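Local structure of putative oxidoreductase yhhX (Escherichia coli K-12, 3F4L) at residues A105-F109 / E319-L323; L132-A137 / M291-G296; L143-V149 / I237-G243; I250-E254 / M295-G299. The protein probably acts as an NADP-dependent oxidoreductase of the Gfo/Idh/MocA family, perhaps a scyllo-inositol dehydrogenase. All blocks are in the same frame, centred on the assembly; numbering follows the deposited sequence.

Contact 1 (A105-F109 / E319-L323); sequences AKELF and ESEVL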
loop_
_atom_site.group_PDB
_atom_site.type_symbol
_atom_site.label_atom_id
_atom_site.label_comp_id
_atom_site.label_asym_id
_atom_site.label_seq_id
_atom_site.Cartn_x
_atom_site.Cartn_y
_atom_site.Cartn_z
ATOM N N ALA A 105 -22.739 21.972 -0.728
ATOM C CA ALA A 105 -23.113 20.956 0.247
ATOM C C ALA A 105 -23.473 21.662 1.547
ATOM O O ALA A 105 -24.503 21.385 2.160
ATOM C CB ALA A 105 -21.958 19.997 0.480
ATOM N N LYS A 106 -22.619 22.593 1.958
ATOM C CA LYS A 106 -22.858 23.332 3.187
ATOM C C LYS A 106 -24.167 24.102 3.103
ATOM O O LYS A 106 -24.872 24.237 4.097
ATOM C CB LYS A 106 -21.692 24.284 3.466
ATOM C CG LYS A 106 -20.390 23.556 3.772
ATOM C CD LYS A 106 -19.280 24.506 4.205
ATOM C CE LYS A 106 -18.060 23.714 4.636
ATOM N NZ LYS A 106 -16.864 24.556 4.888
ATOM N N GLU A 107 -24.490 24.592 1.909
ATOM C CA GLU A 107 -25.719 25.348 1.686
ATOM C C GLU A 107 -26.951 24.448 1.803
ATOM O O GLU A 107 -27.991 24.853 2.327
ATOM C CB GLU A 107 -25.687 25.987 0.300
ATOM C CG GLU A 107 -26.788 26.998 0.059
ATOM C CD GLU A 107 -26.681 27.639 -1.310
ATOM O OE1 GLU A 107 -25.540 27.932 -1.737
ATOM O OE2 GLU A 107 -27.731 27.859 -1.952
ATOM N N LEU A 108 -26.826 23.223 1.307
ATOM C CA LEU A 108 -27.913 22.255 1.358
ATOM C C LEU A 108 -28.237 21.890 2.816
ATOM O O LEU A 108 -29.404 21.804 3.197
ATOM C CB LEU A 108 -27.510 21.005 0.565
ATOM C CG LEU A 108 -28.359 20.512 -0.611
ATOM C CD1 LEU A 108 -28.829 21.659 -1.488
ATOM C CD2 LEU A 108 -27.538 19.520 -1.416
ATOM N N PHE A 109 -27.204 21.682 3.630
ATOM C CA PHE A 109 -27.405 21.334 5.034
ATOM C C PHE A 109 -28.039 22.490 5.823
ATOM O O PHE A 109 -28.921 22.270 6.655
ATOM C CB PHE A 109 -26.073 20.928 5.676
ATOM C CG PHE A 109 -25.523 19.625 5.172
ATOM C CD1 PHE A 109 -26.269 18.451 5.286
ATOM C CD2 PHE A 109 -24.253 19.560 4.620
ATOM C CE1 PHE A 109 -25.750 17.231 4.861
ATOM C CE2 PHE A 109 -23.722 18.347 4.191
ATOM C CZ PHE A 109 -24.475 17.178 4.313
ATOM N N GLU A 319 -23.331 14.806 8.982
ATOM C CA GLU A 319 -23.021 15.960 8.137
ATOM C C GLU A 319 -21.507 16.131 7.980
ATOM O O GLU A 319 -21.010 16.335 6.872
ATOM C CB GLU A 319 -23.640 17.233 8.751
ATOM C CG GLU A 319 -23.530 18.506 7.900
ATOM C CD GLU A 319 -24.168 19.731 8.579
ATOM O OE1 GLU A 319 -25.320 19.609 9.058
ATOM O OE2 GLU A 319 -23.529 20.813 8.625
ATOM N N SER A 320 -20.779 16.039 9.092
ATOM C CA SER A 320 -19.328 16.199 9.068
ATOM C C SER A 320 -18.629 15.176 8.178
ATOM O O SER A 320 -17.611 15.478 7.569
ATOM C CB SER A 320 -18.749 16.118 10.486
ATOM O OG SER A 320 -18.969 14.848 11.077
ATOM N N GLU A 321 -19.168 13.966 8.105
ATOM C CA GLU A 321 -18.568 12.932 7.265
ATOM C C GLU A 321 -18.727 13.307 5.793
ATOM O O GLU A 321 -17.837 13.082 4.975
ATOM C CB GLU A 321 -19.234 11.578 7.538
ATOM C CG GLU A 321 -19.135 11.163 9.002
ATOM C CD GLU A 321 -19.846 9.857 9.314
ATOM O OE1 GLU A 321 -21.030 9.704 8.955
ATOM O OE2 GLU A 321 -19.221 8.979 9.936
ATOM N N VAL A 322 -19.866 13.894 5.457
ATOM C CA VAL A 322 -20.117 14.287 4.080
ATOM C C VAL A 322 -19.182 15.419 3.678
ATOM O O VAL A 322 -18.578 15.377 2.614
ATOM C CB VAL A 322 -21.587 14.732 3.891
ATOM C CG1 VAL A 322 -21.835 15.129 2.453
ATOM C CG2 VAL A 322 -22.511 13.604 4.291
ATOM N N LEU A 323 -19.049 16.426 4.539
ATOM C CA LEU A 323 -18.185 17.564 4.240
ATOM C C LEU A 323 -16.709 17.156 4.170
ATOM O O LEU A 323 -15.949 17.679 3.351
ATOM C CB LEU A 323 -18.379 18.660 5.292
ATOM C CG LEU A 323 -19.771 19.313 5.311
ATOM C CD1 LEU A 323 -19.865 20.331 6.442
ATOM C CD2 LEU A 323 -20.028 19.977 3.977
#

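Contact 2 (L132-A137 / M291-G296); sequences LTAKKA and MKPEMG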
loop_
_atom_site.group_PDB
_atom_site.type_symbol
_atom_site.label_atom_id
_atom_site.label_comp_id
_atom_site.label_asym_id
_atom_site.label_seq_id
_atom_site.Cartn_x
_atom_site.Cartn_y
_atom_site.Cartn_z
ATOM N N LEU A 132 -18.634 -4.503 6.314
ATOM C CA LEU A 132 -19.219 -4.811 7.618
ATOM C C LEU A 132 -18.422 -5.860 8.390
ATOM O O LEU A 132 -18.366 -5.815 9.621
ATOM C CB LEU A 132 -20.670 -5.273 7.477
ATOM C CG LEU A 132 -21.701 -4.250 6.984
ATOM C CD1 LEU A 132 -23.040 -4.944 6.816
ATOM C CD2 LEU A 132 -21.815 -3.085 7.960
ATOM N N THR A 133 -17.813 -6.804 7.678
ATOM C CA THR A 133 -17.017 -7.827 8.344
ATOM C C THR A 133 -15.762 -7.165 8.924
ATOM O O THR A 133 -15.369 -7.447 10.044
ATOM C CB THR A 133 -16.587 -8.967 7.370
ATOM O OG1 THR A 133 -17.736 -9.483 6.682
ATOM C CG2 THR A 133 -15.943 -10.114 8.152
ATOM N N ALA A 134 -15.135 -6.280 8.158
ATOM C CA ALA A 134 -13.942 -5.595 8.636
ATOM C C ALA A 134 -14.304 -4.721 9.848
ATOM O O ALA A 134 -13.552 -4.650 10.824
ATOM C CB ALA A 134 -13.352 -4.744 7.527
ATOM N N LYS A 135 -15.464 -4.070 9.777
ATOM C CA LYS A 135 -15.942 -3.214 10.863
ATOM C C LYS A 135 -16.128 -4.072 12.119
ATOM O O LYS A 135 -15.715 -3.686 13.213
ATOM C CB LYS A 135 -17.275 -2.550 10.460
ATOM C CG LYS A 135 -17.855 -1.557 11.476
ATOM C CD LYS A 135 -19.049 -0.781 10.893
ATOM C CE LYS A 135 -19.763 0.090 11.940
ATOM N NZ LYS A 135 -20.309 -0.747 13.051
ATOM N N LYS A 136 -16.739 -5.240 11.960
ATOM C CA LYS A 136 -16.957 -6.120 13.097
ATOM C C LYS A 136 -15.608 -6.505 13.697
ATOM O O LYS A 136 -15.429 -6.459 14.918
ATOM C CB LYS A 136 -17.732 -7.370 12.663
ATOM C CG LYS A 136 -18.024 -8.353 13.800
ATOM C CD LYS A 136 -18.789 -9.563 13.284
ATOM C CE LYS A 136 -18.832 -10.693 14.314
ATOM N NZ LYS A 136 -17.472 -11.296 14.536
ATOM N N ALA A 137 -14.660 -6.875 12.838
ATOM C CA ALA A 137 -13.327 -7.245 13.301
ATOM C C ALA A 137 -12.706 -6.076 14.066
ATOM O O ALA A 137 -12.199 -6.249 15.175
ATOM C CB ALA A 137 -12.435 -7.633 12.119
HETATM N N MSE A 291 -14.161 -15.778 9.837
HETATM C CA MSE A 291 -15.449 -15.112 10.013
HETATM C C MSE A 291 -16.323 -15.217 8.772
HETATM O O MSE A 291 -15.870 -14.956 7.654
HETATM C CB MSE A 291 -15.240 -13.621 10.306
HETATM C CG MSE A 291 -14.501 -13.296 11.582
HETATM SE SE MSE A 291 -13.786 -11.485 11.519
HETATM C CE MSE A 291 -15.427 -10.481 11.771
ATOM N N LYS A 292 -17.580 -15.589 8.971
ATOM C CA LYS A 292 -18.506 -15.674 7.853
ATOM C C LYS A 292 -18.906 -14.227 7.558
ATOM O O LYS A 292 -19.211 -13.468 8.475
ATOM C CB LYS A 292 -19.727 -16.514 8.240
ATOM C CG LYS A 292 -20.654 -16.829 7.081
ATOM C CD LYS A 292 -21.497 -18.073 7.362
ATOM C CE LYS A 292 -22.337 -17.913 8.622
ATOM N NZ LYS A 292 -23.308 -16.792 8.492
ATOM N N PRO A 293 -18.893 -13.824 6.281
ATOM C CA PRO A 293 -19.255 -12.456 5.903
ATOM C C PRO A 293 -20.569 -12.003 6.517
ATOM O O PRO A 293 -21.558 -12.728 6.475
ATOM C CB PRO A 293 -19.355 -12.530 4.386
ATOM C CG PRO A 293 -18.390 -13.599 4.034
ATOM C CD PRO A 293 -18.663 -14.646 5.078
ATOM N N GLU A 294 -20.569 -10.810 7.099
ATOM C CA GLU A 294 -21.788 -10.257 7.668
ATOM C C GLU A 294 -22.665 -10.019 6.449
ATOM O O GLU A 294 -22.148 -9.732 5.373
ATOM C CB GLU A 294 -21.492 -8.937 8.382
ATOM C CG GLU A 294 -20.625 -9.083 9.620
ATOM C CD GLU A 294 -21.311 -9.875 10.723
ATOM O OE1 GLU A 294 -22.376 -9.432 11.212
ATOM O OE2 GLU A 294 -20.785 -10.942 11.101
HETATM N N MSE A 295 -23.979 -10.151 6.595
HETATM C CA MSE A 295 -24.877 -9.955 5.458
HETATM C C MSE A 295 -25.029 -8.483 5.080
HETATM O O MSE A 295 -25.335 -7.637 5.926
HETATM C CB MSE A 295 -26.256 -10.535 5.764
HETATM C CG MSE A 295 -27.165 -10.648 4.543
HETATM SE SE MSE A 295 -29.042 -10.798 5.031
HETATM C CE MSE A 295 -29.763 -9.370 3.933
ATOM N N GLY A 296 -24.820 -8.185 3.805
ATOM C CA GLY A 296 -24.947 -6.817 3.335
ATOM C C GLY A 296 -26.352 -6.570 2.812
ATOM O O GLY A 296 -27.006 -7.496 2.317
#

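Contact 3 (L143-V149 / I237-G243); sequences LGEIVEV and IVHGKKG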
loop_
_atom_site.group_PDB
_atom_site.type_symbol
_atom_site.label_atom_id
_atom_site.label_comp_id
_atom_site.label_asym_id
_atom_site.label_seq_id
_atom_site.Cartn_x
_atom_site.Cartn_y
_atom_site.Cartn_z
ATOM N N LEU A 143 -7.968 -7.257 17.688
ATOM C CA LEU A 143 -6.766 -6.796 17.000
ATOM C C LEU A 143 -5.979 -5.791 17.834
ATOM O O LEU A 143 -4.832 -5.471 17.514
ATOM C CB LEU A 143 -7.145 -6.149 15.665
ATOM C CG LEU A 143 -7.825 -7.005 14.587
ATOM C CD1 LEU A 143 -9.000 -7.763 15.172
ATOM C CD2 LEU A 143 -8.309 -6.098 13.470
ATOM N N GLY A 144 -6.604 -5.286 18.894
ATOM C CA GLY A 144 -5.935 -4.313 19.737
ATOM C C GLY A 144 -5.898 -2.977 19.021
ATOM O O GLY A 144 -6.639 -2.773 18.060
ATOM N N GLU A 145 -5.031 -2.070 19.458
ATOM C CA GLU A 145 -4.955 -0.758 18.824
ATOM C C GLU A 145 -4.709 -0.870 17.315
ATOM O O GLU A 145 -3.717 -1.453 16.875
ATOM C CB GLU A 145 -3.851 0.085 19.464
ATOM C CG GLU A 145 -3.895 1.540 19.027
ATOM C CD GLU A 145 -2.653 2.303 19.419
ATOM O OE1 GLU A 145 -2.249 2.213 20.600
ATOM O OE2 GLU A 145 -2.079 2.995 18.547
ATOM N N ILE A 146 -5.614 -0.297 16.526
ATOM C CA ILE A 146 -5.485 -0.362 15.071
ATOM C C ILE A 146 -4.420 0.598 14.551
ATOM O O ILE A 146 -4.410 1.765 14.917
ATOM C CB ILE A 146 -6.826 -0.029 14.393
ATOM C CG1 ILE A 146 -7.921 -0.935 14.965
ATOM C CG2 ILE A 146 -6.700 -0.174 12.875
ATOM C CD1 ILE A 146 -7.591 -2.417 14.867
ATOM N N VAL A 147 -3.529 0.105 13.699
ATOM C CA VAL A 147 -2.493 0.962 13.155
ATOM C C VAL A 147 -2.568 1.105 11.641
ATOM O O VAL A 147 -2.055 2.072 11.089
ATOM C CB VAL A 147 -1.085 0.481 13.567
ATOM C CG1 VAL A 147 -0.930 0.624 15.071
ATOM C CG2 VAL A 147 -0.870 -0.965 13.138
ATOM N N GLU A 148 -3.215 0.158 10.963
ATOM C CA GLU A 148 -3.325 0.270 9.522
ATOM C C GLU A 148 -4.549 -0.423 8.936
ATOM O O GLU A 148 -4.930 -1.515 9.352
ATOM C CB GLU A 148 -2.056 -0.252 8.837
ATOM C CG GLU A 148 -1.988 0.125 7.353
ATOM C CD GLU A 148 -0.567 0.384 6.858
ATOM O OE1 GLU A 148 0.179 1.108 7.548
ATOM O OE2 GLU A 148 -0.206 -0.117 5.770
ATOM N N VAL A 149 -5.164 0.253 7.974
ATOM C CA VAL A 149 -6.338 -0.249 7.276
ATOM C C VAL A 149 -6.035 -0.029 5.800
ATOM O O VAL A 149 -5.494 1.012 5.414
ATOM C CB VAL A 149 -7.621 0.534 7.690
ATOM C CG1 VAL A 149 -8.829 0.094 6.838
ATOM C CG2 VAL A 149 -7.927 0.284 9.157
ATOM N N ILE A 237 -7.665 -5.053 4.498
ATOM C CA ILE A 237 -6.559 -5.522 5.319
ATOM C C ILE A 237 -6.592 -4.604 6.532
ATOM O O ILE A 237 -6.718 -3.393 6.379
ATOM C CB ILE A 237 -5.190 -5.338 4.634
ATOM C CG1 ILE A 237 -5.096 -6.205 3.380
ATOM C CG2 ILE A 237 -4.073 -5.724 5.609
ATOM C CD1 ILE A 237 -3.777 -6.055 2.659
ATOM N N VAL A 238 -6.512 -5.174 7.729
ATOM C CA VAL A 238 -6.503 -4.373 8.955
ATOM C C VAL A 238 -5.420 -4.949 9.860
ATOM O O VAL A 238 -5.392 -6.156 10.107
ATOM C CB VAL A 238 -7.843 -4.452 9.723
ATOM C CG1 VAL A 238 -7.762 -3.591 10.990
ATOM C CG2 VAL A 238 -8.988 -3.990 8.846
ATOM N N HIS A 239 -4.525 -4.093 10.334
ATOM C CA HIS A 239 -3.453 -4.533 11.219
ATOM C C HIS A 239 -3.547 -3.746 12.511
ATOM O O HIS A 239 -3.658 -2.523 12.486
ATOM C CB HIS A 239 -2.068 -4.307 10.572
ATOM C CG HIS A 239 -1.780 -5.231 9.429
ATOM N ND1 HIS A 239 -1.778 -6.602 9.563
ATOM C CD2 HIS A 239 -1.519 -4.983 8.123
ATOM C CE1 HIS A 239 -1.532 -7.159 8.393
ATOM N NE2 HIS A 239 -1.372 -6.198 7.500
ATOM N N GLY A 240 -3.513 -4.468 13.629
ATOM C CA GLY A 240 -3.569 -3.858 14.943
ATOM C C GLY A 240 -2.365 -4.353 15.729
ATOM O O GLY A 240 -1.598 -5.167 15.235
ATOM N N LYS A 241 -2.192 -3.884 16.956
ATOM C CA LYS A 241 -1.042 -4.311 17.745
ATOM C C LYS A 241 -1.117 -5.768 18.225
ATOM O O LYS A 241 -0.089 -6.384 18.519
ATOM C CB LYS A 241 -0.847 -3.358 18.927
ATOM C CG LYS A 241 -0.355 -1.979 18.485
ATOM C CD LYS A 241 -0.012 -1.099 19.669
ATOM C CE LYS A 241 0.666 0.178 19.219
ATOM N NZ LYS A 241 1.048 1.005 20.391
ATOM N N LYS A 242 -2.320 -6.333 18.269
ATOM C CA LYS A 242 -2.477 -7.713 18.717
ATOM C C LYS A 242 -2.789 -8.694 17.591
ATOM O O LYS A 242 -2.868 -9.901 17.827
ATOM C CB LYS A 242 -3.573 -7.808 19.777
ATOM C CG LYS A 242 -3.411 -6.865 20.965
ATOM C CD LYS A 242 -4.600 -7.008 21.918
ATOM C CE LYS A 242 -4.630 -5.905 22.986
ATOM N NZ LYS A 242 -3.458 -5.976 23.908
ATOM N N GLY A 243 -2.965 -8.199 16.370
ATOM C CA GLY A 243 -3.274 -9.115 15.284
ATOM C C GLY A 243 -3.671 -8.489 13.960
ATOM O O GLY A 243 -3.558 -7.281 13.770
#

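Contact 4 (I250-E254 / M295-G299); sequences IDQQE and MGDYG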
loop_
_atom_site.group_PDB
_atom_site.type_symbol
_atom_site.label_atom_id
_atom_site.label_comp_id
_atom_site.label_asym_id
_atom_site.label_seq_id
_atom_site.Cartn_x
_atom_site.Cartn_y
_atom_site.Cartn_z
ATOM N N ILE A 250 -15.428 -9.047 -2.571
ATOM C CA ILE A 250 -16.276 -7.894 -2.313
ATOM C C ILE A 250 -17.727 -8.333 -2.156
ATOM O O ILE A 250 -18.100 -9.445 -2.548
ATOM C CB ILE A 250 -16.163 -6.867 -3.473
ATOM C CG1 ILE A 250 -16.941 -5.587 -3.140
ATOM C CG2 ILE A 250 -16.689 -7.480 -4.774
ATOM C CD1 ILE A 250 -16.621 -4.441 -4.096
ATOM N N ASP A 251 -18.532 -7.458 -1.558
ATOM C CA ASP A 251 -19.954 -7.707 -1.359
ATOM C C ASP A 251 -20.528 -8.198 -2.690
ATOM O O ASP A 251 -20.194 -7.657 -3.736
ATOM C CB ASP A 251 -20.629 -6.407 -0.953
ATOM C CG ASP A 251 -22.112 -6.556 -0.797
ATOM O OD1 ASP A 251 -22.566 -6.793 0.335
ATOM O OD2 ASP A 251 -22.819 -6.436 -1.821
ATOM N N GLN A 252 -21.403 -9.200 -2.641
ATOM C CA GLN A 252 -21.975 -9.791 -3.846
ATOM C C GLN A 252 -23.343 -9.295 -4.340
ATOM O O GLN A 252 -23.866 -9.824 -5.323
ATOM C CB GLN A 252 -22.029 -11.316 -3.671
ATOM C CG GLN A 252 -20.654 -11.972 -3.594
ATOM C CD GLN A 252 -19.892 -11.838 -4.901
ATOM O OE1 GLN A 252 -20.333 -12.334 -5.943
ATOM N NE2 GLN A 252 -18.751 -11.156 -4.860
ATOM N N GLN A 253 -23.924 -8.300 -3.678
ATOM C CA GLN A 253 -25.221 -7.768 -4.094
ATOM C C GLN A 253 -25.205 -7.279 -5.540
ATOM O O GLN A 253 -26.136 -7.547 -6.293
ATOM C CB GLN A 253 -25.652 -6.607 -3.188
ATOM C CG GLN A 253 -25.862 -6.992 -1.753
ATOM C CD GLN A 253 -26.191 -5.807 -0.881
ATOM O OE1 GLN A 253 -27.314 -5.278 -0.907
ATOM N NE2 GLN A 253 -25.210 -5.372 -0.102
ATOM N N GLU A 254 -24.157 -6.563 -5.936
ATOM C CA GLU A 254 -24.094 -6.055 -7.303
ATOM C C GLU A 254 -24.017 -7.201 -8.301
ATOM O O GLU A 254 -24.642 -7.153 -9.368
ATOM C CB GLU A 254 -22.888 -5.135 -7.492
ATOM C CG GLU A 254 -22.873 -4.427 -8.844
ATOM C CD GLU A 254 -21.582 -3.655 -9.102
ATOM O OE1 GLU A 254 -21.116 -2.944 -8.185
ATOM O OE2 GLU A 254 -21.040 -3.754 -10.225
HETATM N N MSE A 295 -23.979 -10.151 6.595
HETATM C CA MSE A 295 -24.877 -9.955 5.458
HETATM C C MSE A 295 -25.029 -8.483 5.080
HETATM O O MSE A 295 -25.335 -7.637 5.926
HETATM C CB MSE A 295 -26.256 -10.535 5.764
HETATM C CG MSE A 295 -27.165 -10.648 4.543
HETATM SE SE MSE A 295 -29.042 -10.798 5.031
HETATM C CE MSE A 295 -29.763 -9.370 3.933
ATOM N N GLY A 296 -24.820 -8.185 3.805
ATOM C CA GLY A 296 -24.947 -6.817 3.335
ATOM C C GLY A 296 -26.352 -6.570 2.812
ATOM O O GLY A 296 -27.006 -7.496 2.317
ATOM N N ASP A 297 -26.818 -5.329 2.918
ATOM C CA ASP A 297 -28.155 -4.979 2.449
ATOM C C ASP A 297 -28.257 -3.470 2.221
ATOM O O ASP A 297 -28.383 -2.693 3.179
ATOM C CB ASP A 297 -29.198 -5.452 3.474
ATOM C CG ASP A 297 -30.629 -5.133 3.059
ATOM O OD1 ASP A 297 -30.859 -4.795 1.881
ATOM O OD2 ASP A 297 -31.535 -5.231 3.915
ATOM N N TYR A 298 -28.205 -3.058 0.953
ATOM C CA TYR A 298 -28.273 -1.634 0.622
ATOM C C TYR A 298 -29.575 -0.984 1.076
ATOM O O TYR A 298 -29.644 0.236 1.226
ATOM C CB TYR A 298 -28.098 -1.418 -0.882
ATOM C CG TYR A 298 -26.750 -1.848 -1.409
ATOM C CD1 TYR A 298 -25.607 -1.749 -0.613
ATOM C CD2 TYR A 298 -26.600 -2.305 -2.721
ATOM C CE1 TYR A 298 -24.349 -2.087 -1.108
ATOM C CE2 TYR A 298 -25.337 -2.647 -3.229
ATOM C CZ TYR A 298 -24.221 -2.534 -2.413
ATOM O OH TYR A 298 -22.967 -2.851 -2.896
ATOM N N GLY A 299 -30.591 -1.811 1.308
ATOM C CA GLY A 299 -31.883 -1.306 1.737
ATOM C C GLY A 299 -31.867 -0.782 3.156
ATOM O O GLY A 299 -32.819 -0.137 3.602
HETATM O O HOH W 1 -22.316 -5.105 -4.132
#

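Contact 1 (A105-F109 / E319-L323)
Two antiparallel helices, 102-115 of the NAD-binding Rossmann domain and 319-331 of the C-terminal alpha/beta domain, face each other across the interface between the domains, where Phe109 meets Glu319, Val322 and Leu323. The axes of the two short segments run at 162° to each other with a closest approach of 10.9 Å, a wide spacing that is filled by side chains. Glu319 lays its aliphatic stem over one face of the Phe109 ring: CG of Glu319 sits 3.5 Å from the centroid of that ring and only 11° off the ring normal, a CH-pi contact. Its carboxylate continues past CG toward Phe109 CB, stacked almost parallel to the ring, with planes 7° apart. The extended stem, with CG anti to the backbone N, brings the methylene there. Val322 comes to the ring edge instead, its CB 3.8 Å from Phe109 CZ. One turn on from Glu319, Leu323 uses a single branch, CD2, which lies 4.0 Å from Ala105 CB and crosses the Lys106 stem at 3.6 Å from Lys106 CG. Phe98 and Val119 of the Rossmann domain also pack on Phe109. No hydrogen bond spans the two segments, and the Glu319 carboxylate has a long, weak ion pair with Lys113. The domains are therefore joined here chiefly by shape and dispersion, with charged groups contributing their methylenes to the apolar surface.

Contact 2 (L132-A137 / M291-G296)
Thr133 on helix 129-140 makes the one hydrogen bond between these segments: Glu294 N donates to Thr133 OG1 at 3.2 Å, with a nearly straight N-H...O angle of 162°. The same hydroxyl oxygen is also bonded to Ser129 O one helical turn earlier, so it ties the irregular chain 291-296 to the helix backbone. Apolar contact gathers round Met291, a selenomethionine. Its chain bends at the last torsion (chi3 74°) and brings Met291 CE against the helix, 3.7 Å from Thr133 CG2, while Met291 SE lies 4.1 Å from Ala137 CB. At the other end Leu132 sets its CB 3.9 Å from Glu294 CB and reaches with CD1 to Met295 O. Charge plays a looser part. The Lys136 and Glu294 chains cross at about a right angle, with Lys136 CD 3.3 Å from Glu294 OE2, whereas Lys136 NZ stays 4.8 Å from that oxygen, too far for a salt bridge. The chain thus passes along helix 129-140 after leaving strand 286-291, on its way to helix 300-311; Phe245 of strand 243-247 packs on Thr133, Ala137 and Met291 together.

Contact 3 (L143-V149 / I237-G243)
His239 O, on strand 236-240, accepts two backbone hydrogens from strand 146-152, from Val147 N at 2.9 Å and from Glu148 N at 3.1 Å, both donors lying in its carbonyl plane. His239 N in turn donates to Glu148 O at 2.8 Å, with an N-H...O angle of 168°. Two consecutive residues facing one partner make a classic beta bulge in this antiparallel pair, and the register moves by one between Ile146-Gly240 and Glu148-His239. The strands are neighbours in the large mixed sheet of the C-terminal domain. Beyond the bulge the chains are still joined: Lys241 N reaches Glu145 O, the N-H bent to 139°, and Lys242 N reaches Leu143 O at 2.8 Å from above that carbonyl's plane. Lys241 and Glu145 lie side by side, extended the same way, and close a salt bridge of 3.5 Å from Lys241 NZ to Glu145 OE1; the ammonium also bonds to Leu200 O of the second subunit. Glu148 likewise sends its carboxylate to Lys224 of the second subunit, while His239 ND1 is satisfied by Ser244 OG. On the apolar face, Val238 CG1 meets Leu143 CD2 at 3.6 Å and Ile146 CG2 at 4.0 Å. CG1 is put there by lying anti to the backbone N (chi1 -180°). On the same face Val149 packs on Ile183 and Phe187 of helix 171-187.

Contact 4 (I250-E254 / M295-G299)
Gln253, in the first turn of helix 253-258, extends across to the chain 295-299 and meets Tyr298 along most of its length. Gln253 CB lies 4.0 Å from Tyr298 CE2. From there the chain runs extended beyond CG (chi2 176°), which carries the terminal amide to the backbone of Gly296 and the ring of Tyr298. Gln253 CD comes 3.7 Å from Gly296 O. At the tip the amide splits its work. Gln253 OE1 accepts from Tyr298 N at 3.0 Å, in the amide carbonyl plane and on a lone pair. Gln253 NE2 stands 3.5 Å above the plane of the Tyr298 ring, offset toward the rim. Gln253 NE2 also donates back to Asp251 OD1 at 3.0 Å, on the syn side but tilted 30° out of the carboxylate plane, with an N-H...O angle of 167°. Bonds at both ends of the amide thus fix its flip. Asp251 precedes the turn into this helix and makes a capping bond: Asp251 OD2 takes Gln253 N at 2.9 Å from above the carboxylate plane, while OD1 also accepts from Ser129 N at the start of helix 129-140. A similar cap precedes helix 300-311, where Asp297 OD1 receives Gly299 N and OD2 pairs with Arg25 of the Rossmann domain. One water links the two segments, donating to Asp251 OD2 and to Tyr298 OH, each at 2.7 Å, and accepting from Glu254 N. Tyr298 OH is also hydrogen-bonded to Asp128 OD1.

Overall arrangement
Contact 1 joins the Rossmann domain to the C-terminal domain and encloses the other three along the chain; its centre lies 26 to 30 Å from theirs. Contacts 2, 3 and 4 fall within the C-terminal domain. Contacts 2 and 4, with centres about 11 Å apart, share Met295 and Gly296, so the chain between strand 286-291 and helix 300-311 meets first helix 129-140 and then the start of helix 253-258. Contact 3, nested inside contact 2, touches it where Ala137 O meets Leu143 CD1, because helix 129-140 leads directly into strand 146-152. Contact 3 also borders the second subunit, placing the sheet at the dimer interface.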